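Local coordinates for anthrone oxidase-like protein (Streptomyces ambofaciens, PDB 5F9P), which probably acts as an oxygenase that cleaves a carbon-carbon bond, opening ring B of the polyketide skeleton in atypical angucycline biosynthesis, at residues A[25-30]-A[84-89]; A[128-133]-A[170-175]; A[38-43]-A[61-66]; A[1-6]-A[98-103]; A[47-52]-A[221-226]. One frame throughout, in Å; residues are numbered along the deposited sequence.

Interaction 1: A[25-30]-A[84-89]; sequences GKLIEE and PVFGEI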
# COMPACT_ATOMS: atom_id res chain seq x y z
N GLY A 25 -17.45 -3.88 2.22
CA GLY A 25 -17.52 -5.31 2.50
C GLY A 25 -17.54 -6.12 1.21
O GLY A 25 -16.91 -7.20 1.11
N LYS A 26 -18.26 -5.61 0.22
CA LYS A 26 -18.37 -6.26 -1.08
C LYS A 26 -17.03 -6.24 -1.82
O LYS A 26 -16.64 -7.23 -2.42
CB LYS A 26 -19.47 -5.62 -1.93
CG LYS A 26 -19.69 -6.32 -3.27
CD LYS A 26 -21.18 -6.45 -3.58
CE LYS A 26 -21.89 -5.10 -3.43
NZ LYS A 26 -23.31 -5.13 -3.88
N LEU A 27 -16.34 -5.10 -1.76
CA LEU A 27 -14.99 -5.00 -2.30
C LEU A 27 -14.07 -6.06 -1.68
O LEU A 27 -13.34 -6.74 -2.39
CB LEU A 27 -14.40 -3.63 -2.00
CG LEU A 27 -14.52 -2.55 -3.07
CD1 LEU A 27 -14.11 -1.21 -2.49
CD2 LEU A 27 -13.65 -2.92 -4.27
N ILE A 28 -14.10 -6.17 -0.36
CA ILE A 28 -13.25 -7.12 0.34
C ILE A 28 -13.52 -8.53 -0.15
O ILE A 28 -12.59 -9.30 -0.41
CB ILE A 28 -13.46 -7.06 1.86
CG1 ILE A 28 -12.87 -5.76 2.42
CG2 ILE A 28 -12.79 -8.25 2.53
CD1 ILE A 28 -11.38 -5.66 2.22
N GLU A 29 -14.79 -8.88 -0.28
CA GLU A 29 -15.18 -10.21 -0.71
C GLU A 29 -14.75 -10.52 -2.14
O GLU A 29 -14.27 -11.61 -2.41
CB GLU A 29 -16.69 -10.40 -0.55
CG GLU A 29 -17.22 -11.63 -1.24
CD GLU A 29 -18.73 -11.77 -1.10
OE1 GLU A 29 -19.41 -10.75 -0.85
OE2 GLU A 29 -19.23 -12.91 -1.23
N GLU A 30 -14.95 -9.57 -3.05
CA GLU A 30 -14.50 -9.75 -4.44
C GLU A 30 -12.98 -9.83 -4.55
O GLU A 30 -12.46 -10.65 -5.30
CB GLU A 30 -15.03 -8.63 -5.35
CG GLU A 30 -16.56 -8.57 -5.46
CD GLU A 30 -17.17 -9.82 -6.09
OE1 GLU A 30 -16.52 -10.41 -6.98
OE2 GLU A 30 -18.29 -10.20 -5.69
N PRO A 84 -15.28 -4.25 -14.44
CA PRO A 84 -16.68 -3.80 -14.41
C PRO A 84 -17.36 -4.02 -13.04
O PRO A 84 -18.10 -3.15 -12.57
CB PRO A 84 -17.34 -4.65 -15.49
CG PRO A 84 -16.22 -5.08 -16.38
CD PRO A 84 -15.05 -5.26 -15.48
N VAL A 85 -17.10 -5.16 -12.40
CA VAL A 85 -17.66 -5.41 -11.06
C VAL A 85 -17.13 -4.39 -10.06
O VAL A 85 -17.88 -3.77 -9.30
CB VAL A 85 -17.38 -6.85 -10.57
CG1 VAL A 85 -17.62 -6.97 -9.05
CG2 VAL A 85 -18.23 -7.83 -11.33
N PHE A 86 -15.82 -4.21 -10.06
CA PHE A 86 -15.20 -3.25 -9.15
C PHE A 86 -15.67 -1.83 -9.47
O PHE A 86 -15.93 -1.04 -8.57
CB PHE A 86 -13.68 -3.36 -9.24
CG PHE A 86 -13.11 -4.52 -8.46
CD1 PHE A 86 -13.60 -5.81 -8.65
CD2 PHE A 86 -12.10 -4.34 -7.54
CE1 PHE A 86 -13.09 -6.88 -7.93
CE2 PHE A 86 -11.57 -5.41 -6.82
CZ PHE A 86 -12.06 -6.68 -7.02
N GLY A 87 -15.79 -1.53 -10.77
CA GLY A 87 -16.25 -0.23 -11.20
C GLY A 87 -17.56 0.16 -10.54
O GLY A 87 -17.75 1.31 -10.15
N GLU A 88 -18.45 -0.82 -10.40
CA GLU A 88 -19.79 -0.57 -9.88
C GLU A 88 -19.85 -0.32 -8.37
O GLU A 88 -20.82 0.25 -7.87
CB GLU A 88 -20.71 -1.74 -10.26
CG GLU A 88 -20.76 -1.96 -11.76
CD GLU A 88 -21.47 -3.23 -12.15
OE1 GLU A 88 -21.90 -3.99 -11.24
OE2 GLU A 88 -21.60 -3.46 -13.37
N ILE A 89 -18.83 -0.73 -7.64
CA ILE A 89 -18.85 -0.53 -6.19
C ILE A 89 -17.76 0.40 -5.65
O ILE A 89 -17.49 0.43 -4.45
CB ILE A 89 -18.79 -1.86 -5.44
CG1 ILE A 89 -17.58 -2.67 -5.92
CG2 ILE A 89 -20.07 -2.63 -5.67
CD1 ILE A 89 -17.44 -4.00 -5.21
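Ile89 reaches across to Lys26 and Leu27 with its terminal methyl. Chi1 (54°) sets its CG1 between the backbone N and the carbonyl carbon, and chi2 (179°) extends CD1 beyond it, 3.8 Å from Lys26 CG. The same methyl is 3.9 Å from Leu27 CG, the two side chains sliding past each other in opposite directions. Lysine suits this margin because its aliphatic part packs while its ammonium stays near solvent: Lys26 CE is 3.8 Å from Ile89 CG2. The branching of isoleucine lets CD1 meet both residues while CG2 packs on the end of the lysine chain.

Phe86 makes the aromatic part of the contact. Leu27 CD2 comes within 3.9 Å of Phe86 CD2, and Glu30 CB approaches Phe86 CE1 to 3.7 Å, both obliquely to the ring. The chain of Glu30 is bent at chi2 and crosses Val85 at about a right angle, with Glu30 CG 4.1 Å from Val85 CG1. Its methylenes thus do apolar work. No hydrogen bond joins the two segments.

The short helical axes pass 10.6 Å apart and run antiparallel at 162°. Both helices lie outside the barrel, consistent with a ferredoxin-like first half as in dimeric alpha+beta barrel relatives: Leu27 also packs on Thr57 of strand 56-63, and the ring of Phe86 meets that of Phe16 on strand 10-17.

Interaction 2: A[128-133]-A[170-175]; sequences FPVTPQ and EGAFVI
Phe128 and Val174 exchange two backbone hydrogen bonds, the signature of a hydrogen-bonded antiparallel pair. Phe128 N donates a hydrogen bond to Val174 O at 2.8 Å, and Val174 N donates one to Phe128 O at 3.0 Å. Phe128 O has a second, softer partner, since Phe173 CA approaches it to 3.2 Å in a CA-H...O contact. One step on, Val130 N bonds Ala172 O at 3.1 Å, the donor standing 48° out of the carbonyl plane. Pro129 has no N-H to offer; it falls in a non-hydrogen-bonded pair with Phe173, where none is needed towards that strand, and its backbone bond is made with Ala213.

These strands are neighbours in the second half of the barrel, the part assigned to the antibiotic biosynthesis monooxygenase family. On one face Phe128 CD1 lies 3.9 Å from Val174 CG2, while Val130 CG2 meets Ala172 CB at 3.8 Å; the small alanine admits the valine closely. Helix 135-142 covers this face through Ala138, Leu139 and Leu142. Phe173 instead leads its ring away from segment 128-133, towards Met96 and Asn98. Next to Ala172, Gly171 N is taken by Glu170 OE1 at 2.9 Å, on the anti side of the carboxylate, and the positive phi of Gly171 (91°) is one that glycine readily adopts. Thr131 OG1 takes a weak bond from Gly134 N.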
# COMPACT_ATOMS: atom_id res chain seq x y z
N PHE A 128 1.46 10.20 -2.61
CA PHE A 128 1.72 11.62 -2.91
C PHE A 128 1.98 11.80 -4.39
O PHE A 128 2.96 11.25 -4.92
CB PHE A 128 2.98 12.13 -2.20
CG PHE A 128 3.01 11.90 -0.70
CD1 PHE A 128 3.46 10.70 -0.19
CD2 PHE A 128 2.68 12.92 0.18
CE1 PHE A 128 3.52 10.49 1.19
CE2 PHE A 128 2.75 12.72 1.54
CZ PHE A 128 3.18 11.51 2.05
N PRO A 129 1.13 12.57 -5.08
CA PRO A 129 1.56 13.00 -6.42
C PRO A 129 2.68 14.03 -6.22
O PRO A 129 2.55 14.90 -5.36
CB PRO A 129 0.30 13.66 -7.00
CG PRO A 129 -0.47 14.10 -5.82
CD PRO A 129 -0.17 13.13 -4.70
N VAL A 130 3.76 13.91 -6.98
CA VAL A 130 4.88 14.84 -6.85
C VAL A 130 5.29 15.39 -8.20
O VAL A 130 4.91 14.86 -9.24
CB VAL A 130 6.11 14.14 -6.22
CG1 VAL A 130 5.78 13.66 -4.79
CG2 VAL A 130 6.54 12.99 -7.08
N THR A 131 6.06 16.47 -8.19
CA THR A 131 6.60 17.01 -9.42
C THR A 131 7.63 16.02 -9.92
O THR A 131 8.29 15.35 -9.12
CB THR A 131 7.26 18.38 -9.20
OG1 THR A 131 8.34 18.24 -8.28
CG2 THR A 131 6.25 19.39 -8.66
N PRO A 132 7.75 15.90 -11.24
CA PRO A 132 8.78 15.04 -11.83
C PRO A 132 10.15 15.53 -11.37
O PRO A 132 11.02 14.72 -11.03
CB PRO A 132 8.60 15.25 -13.33
CG PRO A 132 7.21 15.80 -13.48
CD PRO A 132 6.96 16.61 -12.26
N GLN A 133 10.32 16.85 -11.33
CA GLN A 133 11.55 17.43 -10.83
C GLN A 133 11.84 17.00 -9.38
O GLN A 133 12.98 16.74 -9.02
CB GLN A 133 11.51 18.97 -10.94
CG GLN A 133 12.84 19.66 -10.60
CD GLN A 133 13.88 19.56 -11.73
OE1 GLN A 133 13.53 19.51 -12.90
NE2 GLN A 133 15.16 19.56 -11.36
N GLU A 170 -2.10 9.64 -13.12
CA GLU A 170 -1.08 10.13 -14.03
C GLU A 170 -0.05 11.01 -13.33
O GLU A 170 -0.32 11.59 -12.29
CB GLU A 170 -1.72 10.89 -15.20
CG GLU A 170 -1.90 10.02 -16.45
CD GLU A 170 -0.59 9.39 -16.94
OE1 GLU A 170 0.50 9.81 -16.48
OE2 GLU A 170 -0.65 8.48 -17.80
N GLY A 171 1.14 11.08 -13.91
CA GLY A 171 2.21 11.90 -13.35
C GLY A 171 3.04 11.07 -12.40
O GLY A 171 2.78 9.88 -12.21
N ALA A 172 4.03 11.71 -11.79
CA ALA A 172 4.92 11.04 -10.86
C ALA A 172 4.24 10.88 -9.50
O ALA A 172 3.43 11.71 -9.10
CB ALA A 172 6.21 11.81 -10.71
N PHE A 173 4.59 9.82 -8.78
CA PHE A 173 4.03 9.63 -7.45
C PHE A 173 4.94 8.78 -6.57
O PHE A 173 5.77 8.01 -7.06
CB PHE A 173 2.62 9.01 -7.54
CG PHE A 173 2.61 7.61 -8.06
CD1 PHE A 173 2.64 7.37 -9.43
CD2 PHE A 173 2.56 6.54 -7.19
CE1 PHE A 173 2.62 6.06 -9.92
CE2 PHE A 173 2.55 5.23 -7.67
CZ PHE A 173 2.58 4.99 -9.03
N VAL A 174 4.81 8.95 -5.25
CA VAL A 174 5.54 8.12 -4.31
C VAL A 174 4.57 7.72 -3.23
O VAL A 174 3.49 8.31 -3.10
CB VAL A 174 6.74 8.82 -3.67
CG1 VAL A 174 7.71 9.28 -4.73
CG2 VAL A 174 6.28 9.98 -2.81
N ILE A 175 4.93 6.71 -2.45
CA ILE A 175 4.00 6.16 -1.49
C ILE A 175 4.69 5.93 -0.17
O ILE A 175 5.85 5.49 -0.14
CB ILE A 175 3.40 4.81 -1.98
CG1 ILE A 175 2.36 5.08 -3.07
CG2 ILE A 175 2.79 4.02 -0.81
CD1 ILE A 175 1.92 3.83 -3.80

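Interaction 3: A[38-43]-A[61-66]; sequences ATYEGW and IQWRSG
Gly42 O accepts a hydrogen bond from Arg64 N at 2.8 Å, beside the antiparallel non-hydrogen-bonded pair of Trp43 and Trp63. Tyr40 to Trp43 form a type II turn, in which Gly42 takes the positive-phi position usual for glycine. The turn brings Trp43 CB over the six-membered ring of Trp63, 4.0 Å from its centroid, a CH-pi contact. Chi1 (173°) sets CG anti to the backbone N, and chi2 (74°) turns the indole edge of Trp43 toward the same face, planes 70° apart. Tyr40 CB touches Trp63 CH2 at 3.5 Å, completing an aromatic cluster where strands 43-51 and 56-63, neighbours in the barrel, meet the loop after helix 21-37. Leu69 of helix 66-74 also packs on Trp63. The indole N-H of Trp43 is served by Ser46 OG. At the exposed margin Gly42 CA lies over one face of the Arg64 guanidinium, while Glu41 OE2 stands in its plane, a long salt bridge of 3.6 Å to Arg64 NH2. Arg64 NE pairs more firmly with Asp68.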
# COMPACT_ATOMS: atom_id res chain seq x y z
N ALA A 38 -5.98 -17.13 -7.24
CA ALA A 38 -4.79 -16.68 -7.95
C ALA A 38 -3.78 -17.79 -8.24
O ALA A 38 -3.23 -18.39 -7.31
CB ALA A 38 -4.11 -15.54 -7.20
N THR A 39 -3.52 -18.02 -9.54
CA THR A 39 -2.47 -18.94 -10.00
C THR A 39 -1.64 -18.34 -11.16
O THR A 39 -0.92 -19.06 -11.85
CB THR A 39 -3.08 -20.30 -10.45
OG1 THR A 39 -3.98 -20.09 -11.54
CG2 THR A 39 -3.85 -20.96 -9.32
N TYR A 40 -1.74 -17.04 -11.36
CA TYR A 40 -1.01 -16.37 -12.44
C TYR A 40 0.47 -16.66 -12.38
O TYR A 40 1.09 -16.59 -11.32
CB TYR A 40 -1.18 -14.85 -12.37
CG TYR A 40 -2.60 -14.41 -12.14
CD1 TYR A 40 -3.53 -14.40 -13.17
CD2 TYR A 40 -3.00 -14.00 -10.88
CE1 TYR A 40 -4.82 -13.99 -12.96
CE2 TYR A 40 -4.29 -13.59 -10.65
CZ TYR A 40 -5.19 -13.59 -11.69
OH TYR A 40 -6.48 -13.18 -11.45
N GLU A 41 1.06 -16.93 -13.54
CA GLU A 41 2.51 -17.04 -13.62
C GLU A 41 3.12 -15.74 -13.10
O GLU A 41 2.70 -14.65 -13.50
CB GLU A 41 2.96 -17.32 -15.06
CG GLU A 41 4.46 -17.57 -15.20
CD GLU A 41 4.88 -17.88 -16.64
OE1 GLU A 41 4.11 -17.58 -17.58
OE2 GLU A 41 5.99 -18.43 -16.82
N GLY A 42 4.10 -15.86 -12.21
CA GLY A 42 4.79 -14.70 -11.68
C GLY A 42 4.14 -14.05 -10.47
O GLY A 42 4.77 -13.24 -9.79
N TRP A 43 2.89 -14.39 -10.19
CA TRP A 43 2.20 -13.83 -9.02
C TRP A 43 2.80 -14.40 -7.75
O TRP A 43 2.89 -15.62 -7.59
CB TRP A 43 0.69 -14.11 -9.07
CG TRP A 43 -0.01 -13.70 -7.80
CD1 TRP A 43 -0.30 -12.44 -7.39
CD2 TRP A 43 -0.47 -14.58 -6.76
NE1 TRP A 43 -0.94 -12.47 -6.17
CE2 TRP A 43 -1.05 -13.77 -5.76
CE3 TRP A 43 -0.46 -15.96 -6.59
CZ2 TRP A 43 -1.60 -14.30 -4.59
CZ3 TRP A 43 -1.02 -16.49 -5.43
CH2 TRP A 43 -1.58 -15.67 -4.45
N ILE A 61 0.40 -6.16 -3.54
CA ILE A 61 0.63 -7.35 -4.37
C ILE A 61 2.07 -7.44 -4.88
O ILE A 61 2.63 -6.44 -5.36
CB ILE A 61 -0.31 -7.36 -5.59
CG1 ILE A 61 -1.77 -7.19 -5.13
CG2 ILE A 61 -0.13 -8.65 -6.41
CD1 ILE A 61 -2.78 -7.09 -6.27
N GLN A 62 2.66 -8.63 -4.79
CA GLN A 62 4.00 -8.86 -5.31
C GLN A 62 3.99 -9.68 -6.59
O GLN A 62 3.34 -10.73 -6.67
CB GLN A 62 4.85 -9.54 -4.23
CG GLN A 62 5.02 -8.68 -3.00
CD GLN A 62 5.77 -9.37 -1.90
OE1 GLN A 62 5.53 -10.55 -1.61
NE2 GLN A 62 6.70 -8.65 -1.27
N TRP A 63 4.71 -9.19 -7.60
CA TRP A 63 4.77 -9.81 -8.93
C TRP A 63 6.24 -9.97 -9.33
O TRP A 63 7.05 -9.08 -9.10
CB TRP A 63 4.06 -8.93 -9.97
CG TRP A 63 2.57 -9.03 -10.01
CD1 TRP A 63 1.67 -8.20 -9.38
CD2 TRP A 63 1.78 -10.00 -10.71
NE1 TRP A 63 0.39 -8.60 -9.65
CE2 TRP A 63 0.43 -9.70 -10.47
CE3 TRP A 63 2.10 -11.10 -11.53
CZ2 TRP A 63 -0.62 -10.46 -11.00
CZ3 TRP A 63 1.06 -11.85 -12.06
CH2 TRP A 63 -0.28 -11.53 -11.79
N ARG A 64 6.58 -11.11 -9.93
CA ARG A 64 7.96 -11.35 -10.36
C ARG A 64 8.43 -10.25 -11.32
O ARG A 64 9.53 -9.74 -11.18
CB ARG A 64 8.08 -12.73 -11.00
CG ARG A 64 9.48 -13.10 -11.42
CD ARG A 64 9.52 -14.47 -12.08
NE ARG A 64 8.52 -14.61 -13.14
CZ ARG A 64 8.27 -15.74 -13.78
NH1 ARG A 64 8.95 -16.85 -13.48
NH2 ARG A 64 7.35 -15.78 -14.74
N SER A 65 7.59 -9.87 -12.28
CA SER A 65 7.95 -8.85 -13.27
C SER A 65 6.71 -8.21 -13.89
O SER A 65 5.60 -8.77 -13.80
CB SER A 65 8.78 -9.49 -14.39
OG SER A 65 7.97 -10.36 -15.15
N GLY A 66 6.88 -7.05 -14.52
CA GLY A 66 5.78 -6.37 -15.18
C GLY A 66 5.16 -7.20 -16.29
O GLY A 66 3.96 -7.13 -16.56

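Interaction 4: A[1-6]-A[98-103]; sequences PIISAE and NEVAHT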
# COMPACT_ATOMS: atom_id res chain seq x y z
N PRO A 1 3.70 -11.92 4.00
CA PRO A 1 4.72 -11.71 2.97
C PRO A 1 5.80 -10.73 3.45
O PRO A 1 5.55 -9.95 4.37
CB PRO A 1 3.91 -11.13 1.81
CG PRO A 1 2.59 -11.84 1.93
CD PRO A 1 2.35 -12.01 3.42
N ILE A 2 6.98 -10.79 2.84
CA ILE A 2 8.13 -10.02 3.31
C ILE A 2 8.47 -8.92 2.32
O ILE A 2 8.50 -9.16 1.12
CB ILE A 2 9.36 -10.93 3.50
CG1 ILE A 2 9.12 -11.93 4.64
CG2 ILE A 2 10.61 -10.09 3.79
CD1 ILE A 2 9.06 -11.29 6.01
N ILE A 3 8.72 -7.72 2.82
CA ILE A 3 9.08 -6.59 1.96
C ILE A 3 10.49 -6.12 2.27
O ILE A 3 10.85 -5.96 3.43
CB ILE A 3 8.13 -5.39 2.16
CG1 ILE A 3 6.67 -5.82 1.98
CG2 ILE A 3 8.50 -4.26 1.19
CD1 ILE A 3 5.69 -4.78 2.49
N SER A 4 11.30 -5.90 1.24
CA SER A 4 12.66 -5.40 1.47
C SER A 4 13.15 -4.51 0.34
O SER A 4 12.77 -4.68 -0.82
CB SER A 4 13.62 -6.57 1.66
OG SER A 4 14.12 -7.00 0.40
N ALA A 5 14.03 -3.57 0.67
CA ALA A 5 14.58 -2.67 -0.34
C ALA A 5 15.36 -3.40 -1.45
O ALA A 5 15.52 -2.87 -2.55
CB ALA A 5 15.46 -1.61 0.32
N GLU A 6 15.83 -4.61 -1.16
CA GLU A 6 16.55 -5.40 -2.17
C GLU A 6 15.62 -6.16 -3.11
O GLU A 6 16.08 -6.82 -4.05
CB GLU A 6 17.54 -6.36 -1.52
CG GLU A 6 18.58 -5.67 -0.65
CD GLU A 6 18.07 -5.39 0.75
OE1 GLU A 6 17.12 -6.08 1.19
OE2 GLU A 6 18.62 -4.49 1.41
N ASN A 98 5.09 -0.14 -8.60
CA ASN A 98 6.13 0.52 -7.82
C ASN A 98 7.37 -0.32 -7.66
O ASN A 98 7.34 -1.54 -7.85
CB ASN A 98 5.62 0.80 -6.40
CG ASN A 98 4.21 1.32 -6.38
OD1 ASN A 98 3.98 2.53 -6.46
ND2 ASN A 98 3.25 0.41 -6.31
N GLU A 99 8.45 0.33 -7.26
CA GLU A 99 9.60 -0.37 -6.73
C GLU A 99 9.81 0.11 -5.30
O GLU A 99 9.40 1.22 -4.95
CB GLU A 99 10.84 -0.14 -7.59
CG GLU A 99 11.37 1.27 -7.56
CD GLU A 99 12.50 1.47 -8.57
OE1 GLU A 99 13.12 2.56 -8.56
OE2 GLU A 99 12.78 0.55 -9.37
N VAL A 100 10.40 -0.74 -4.48
CA VAL A 100 10.63 -0.40 -3.09
C VAL A 100 11.85 0.50 -3.02
O VAL A 100 12.91 0.13 -3.53
CB VAL A 100 10.84 -1.66 -2.23
CG1 VAL A 100 11.22 -1.27 -0.79
CG2 VAL A 100 9.58 -2.52 -2.25
N ALA A 101 11.71 1.69 -2.44
CA ALA A 101 12.84 2.61 -2.41
C ALA A 101 13.58 2.54 -1.07
O ALA A 101 14.79 2.74 -1.00
CB ALA A 101 12.37 4.05 -2.70
N HIS A 102 12.85 2.25 -0.01
CA HIS A 102 13.43 2.33 1.32
C HIS A 102 12.59 1.55 2.33
O HIS A 102 11.36 1.53 2.22
CB HIS A 102 13.52 3.81 1.73
CG HIS A 102 14.26 4.04 3.00
ND1 HIS A 102 15.63 4.18 3.05
CD2 HIS A 102 13.82 4.17 4.28
CE1 HIS A 102 16.00 4.39 4.31
NE2 HIS A 102 14.92 4.40 5.07
N THR A 103 13.25 0.91 3.28
CA THR A 103 12.58 0.33 4.44
C THR A 103 13.24 0.78 5.73
O THR A 103 14.45 1.06 5.79
CB THR A 103 12.53 -1.22 4.40
OG1 THR A 103 13.86 -1.75 4.54
CG2 THR A 103 11.92 -1.70 3.11
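Val100 presents both methyls to the N-terminal segment, meeting Ile3, Ser4 and Ala5. Val100 CG1, anti to the backbone N (chi1 174°), lies 3.7 Å from Ala5 CA and equally 3.7 Å from Ser4 O. The other methyl, Val100 CG2, comes 4.0 Å from Ile3 CG2, the two branched side chains crossing obliquely. Branched residues suit the place because each exposes a methyl to its neighbour without a long, flexible chain, and the small Ala5 lets its backbone come near.

Thr103 adds a methyl-to-backbone contact. Its CG2 is 3.7 Å from Ala5 N and 4.1 Å from Ser4 CA, while its hydroxyl is bonded to Gly111 O. A classic beta bulge, with Ala101 and His102 both facing Val160, separates Val100 from Thr103, and both residues direct their CB towards the segment 1-6. The touching parts run nearly perpendicular, 94° apart, so this is a crossing and not a strand pairing.

Polar bonds stay on each side of the contact or go elsewhere. Ser4 OG bonds Asp7 and takes a weak bond from Glu6 N; Ile3 pairs by its backbone with Ile113 in the small two-stranded sheet.

With no directional bond across it, this buried contact with barrel strand 92-105 rests on van der Waals packing, methyls of Val100 and Thr103 against the backbone of Ser4 and Ala5 and methyl to methyl at Ile3, and the fit depends on shape.

Interaction 5: A[47-52]-A[221-226]; sequences TVHSGV and YQVVHT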
# COMPACT_ATOMS: atom_id res chain seq x y z
N THR A 47 -1.95 -9.10 -0.38
CA THR A 47 -2.34 -8.82 1.00
C THR A 47 -3.44 -7.78 1.00
O THR A 47 -3.22 -6.63 0.62
CB THR A 47 -1.15 -8.33 1.82
OG1 THR A 47 -0.18 -9.38 1.91
CG2 THR A 47 -1.59 -7.95 3.25
N VAL A 48 -4.64 -8.20 1.42
CA VAL A 48 -5.84 -7.37 1.32
C VAL A 48 -6.02 -6.50 2.57
O VAL A 48 -5.94 -7.01 3.69
CB VAL A 48 -7.11 -8.27 1.11
CG1 VAL A 48 -8.38 -7.43 1.05
CG2 VAL A 48 -6.98 -9.10 -0.16
N HIS A 49 -6.26 -5.21 2.37
CA HIS A 49 -6.43 -4.26 3.48
C HIS A 49 -7.83 -3.67 3.46
O HIS A 49 -8.36 -3.35 2.39
CB HIS A 49 -5.44 -3.10 3.37
CG HIS A 49 -4.00 -3.51 3.34
ND1 HIS A 49 -3.49 -4.35 2.37
CD2 HIS A 49 -2.96 -3.16 4.12
CE1 HIS A 49 -2.20 -4.53 2.58
NE2 HIS A 49 -1.85 -3.80 3.63
N SER A 50 -8.42 -3.54 4.65
CA SER A 50 -9.76 -2.98 4.82
C SER A 50 -9.68 -1.58 5.43
O SER A 50 -9.06 -1.40 6.47
CB SER A 50 -10.57 -3.89 5.75
OG SER A 50 -11.82 -3.31 6.04
N GLY A 51 -10.30 -0.59 4.79
CA GLY A 51 -10.15 0.79 5.22
C GLY A 51 -10.77 1.10 6.57
O GLY A 51 -11.84 0.58 6.90
N VAL A 52 -10.08 1.93 7.37
CA VAL A 52 -10.55 2.31 8.72
C VAL A 52 -11.02 3.77 8.79
O VAL A 52 -12.18 4.04 9.09
CB VAL A 52 -9.47 2.02 9.82
CG1 VAL A 52 -9.88 2.63 11.15
CG2 VAL A 52 -9.24 0.53 9.98
N TYR A 221 -5.74 1.34 7.56
CA TYR A 221 -6.27 0.02 7.20
C TYR A 221 -6.00 -1.02 8.26
O TYR A 221 -5.05 -0.91 9.03
CB TYR A 221 -5.62 -0.49 5.90
CG TYR A 221 -5.86 0.36 4.69
CD1 TYR A 221 -6.99 0.17 3.89
CD2 TYR A 221 -4.96 1.36 4.34
CE1 TYR A 221 -7.21 0.97 2.78
CE2 TYR A 221 -5.17 2.16 3.23
CZ TYR A 221 -6.29 1.96 2.45
OH TYR A 221 -6.50 2.77 1.34
N GLN A 222 -6.85 -2.05 8.27
CA GLN A 222 -6.53 -3.31 8.94
C GLN A 222 -6.20 -4.34 7.86
O GLN A 222 -6.88 -4.39 6.83
CB GLN A 222 -7.73 -3.78 9.78
CG GLN A 222 -7.53 -5.15 10.44
CD GLN A 222 -8.82 -5.76 11.02
OE1 GLN A 222 -9.93 -5.27 10.77
NE2 GLN A 222 -8.67 -6.83 11.78
N VAL A 223 -5.18 -5.15 8.06
CA VAL A 223 -4.91 -6.22 7.10
C VAL A 223 -5.86 -7.36 7.41
O VAL A 223 -5.91 -7.80 8.55
CB VAL A 223 -3.47 -6.74 7.16
CG1 VAL A 223 -3.32 -7.99 6.26
CG2 VAL A 223 -2.48 -5.65 6.73
N VAL A 224 -6.61 -7.82 6.42
CA VAL A 224 -7.65 -8.82 6.67
C VAL A 224 -7.43 -10.16 5.97
O VAL A 224 -8.11 -11.13 6.28
CB VAL A 224 -9.07 -8.28 6.34
CG1 VAL A 224 -9.44 -7.08 7.25
CG2 VAL A 224 -9.18 -7.90 4.87
N HIS A 225 -6.49 -10.22 5.03
CA HIS A 225 -6.30 -11.45 4.26
C HIS A 225 -4.98 -11.38 3.50
O HIS A 225 -4.62 -10.35 2.93
CB HIS A 225 -7.47 -11.64 3.28
CG HIS A 225 -7.56 -13.01 2.67
ND1 HIS A 225 -8.11 -14.09 3.32
CD2 HIS A 225 -7.22 -13.45 1.43
CE1 HIS A 225 -8.07 -15.15 2.53
NE2 HIS A 225 -7.54 -14.79 1.38
N THR A 226 -4.25 -12.49 3.53
CA THR A 226 -3.02 -12.62 2.74
C THR A 226 -2.87 -14.05 2.25
O THR A 226 -3.26 -15.00 2.94
CB THR A 226 -1.77 -12.27 3.57
OG1 THR A 226 -0.64 -12.14 2.71
CG2 THR A 226 -1.49 -13.36 4.59
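Val48 pairs with His225 and Val224 across a classic beta bulge in the antiparallel barrel, both of those residues facing Val48. Val48 N bonds His225 O at 2.6 Å, and Val48 O takes Val224 N; beyond the bulge Ser50 and Gln222 bond each other twice.

The dense part is the face of Thr47, His49, Tyr221 and Val223. Thr47 CG2 and Val223 CG1 are only 3.5 Å apart, tighter than usual. His49 CD2 lies 3.6 Å from Val223 CG2, the side chains side by side, and the imidazole turns its edge to the face of Tyr221 in an offset contact, planes at 86°. His49 NE2 is bonded to Tyr177 OH, so the ring is held from further across the barrel. Gly51, lacking a side chain, brings its CA within 3.5 Å of Tyr221 CD1.

On the reverse face Val48 packs against Ile28 and Val35 of helix 21-37, and His225 NE2 bonds Asp36. The loose end is exposed: Val52 CG2 stands 3.9 Å from Gln222 N, and the polar, extended Gln222 suits this solvent-exposed rim.

At the far end Thr226 OG1 is hydrogen-bonded to Thr47 OG1 at 2.9 Å and also to Ser46 O.

Interactions 2, 3, 4 and 5 all reach the eight-stranded barrel, whereas interaction 1 joins two helices outside it. Interaction 1 nevertheless touches interaction 5, Ile28 CD1 lying 3.7 Å from Val48 CG1. The N-terminal segment of interaction 4 reaches two others: Ile2 O probably accepts a hydrogen bond from Gln62 NE2 of interaction 3 at 3.0 Å, and Pro1 packs on Thr47 and Thr226 of interaction 5. Interaction 4 also meets interaction 2, where Phe173 CE2 is 3.3 Å from Asn98 OD1. Interactions 2 and 5 lie on opposite sides of the chain's centre, their centres 25 Å apart. A glycerol, probably from crystallisation, sits about 5 Å from the side chain of Phe128 in interaction 2.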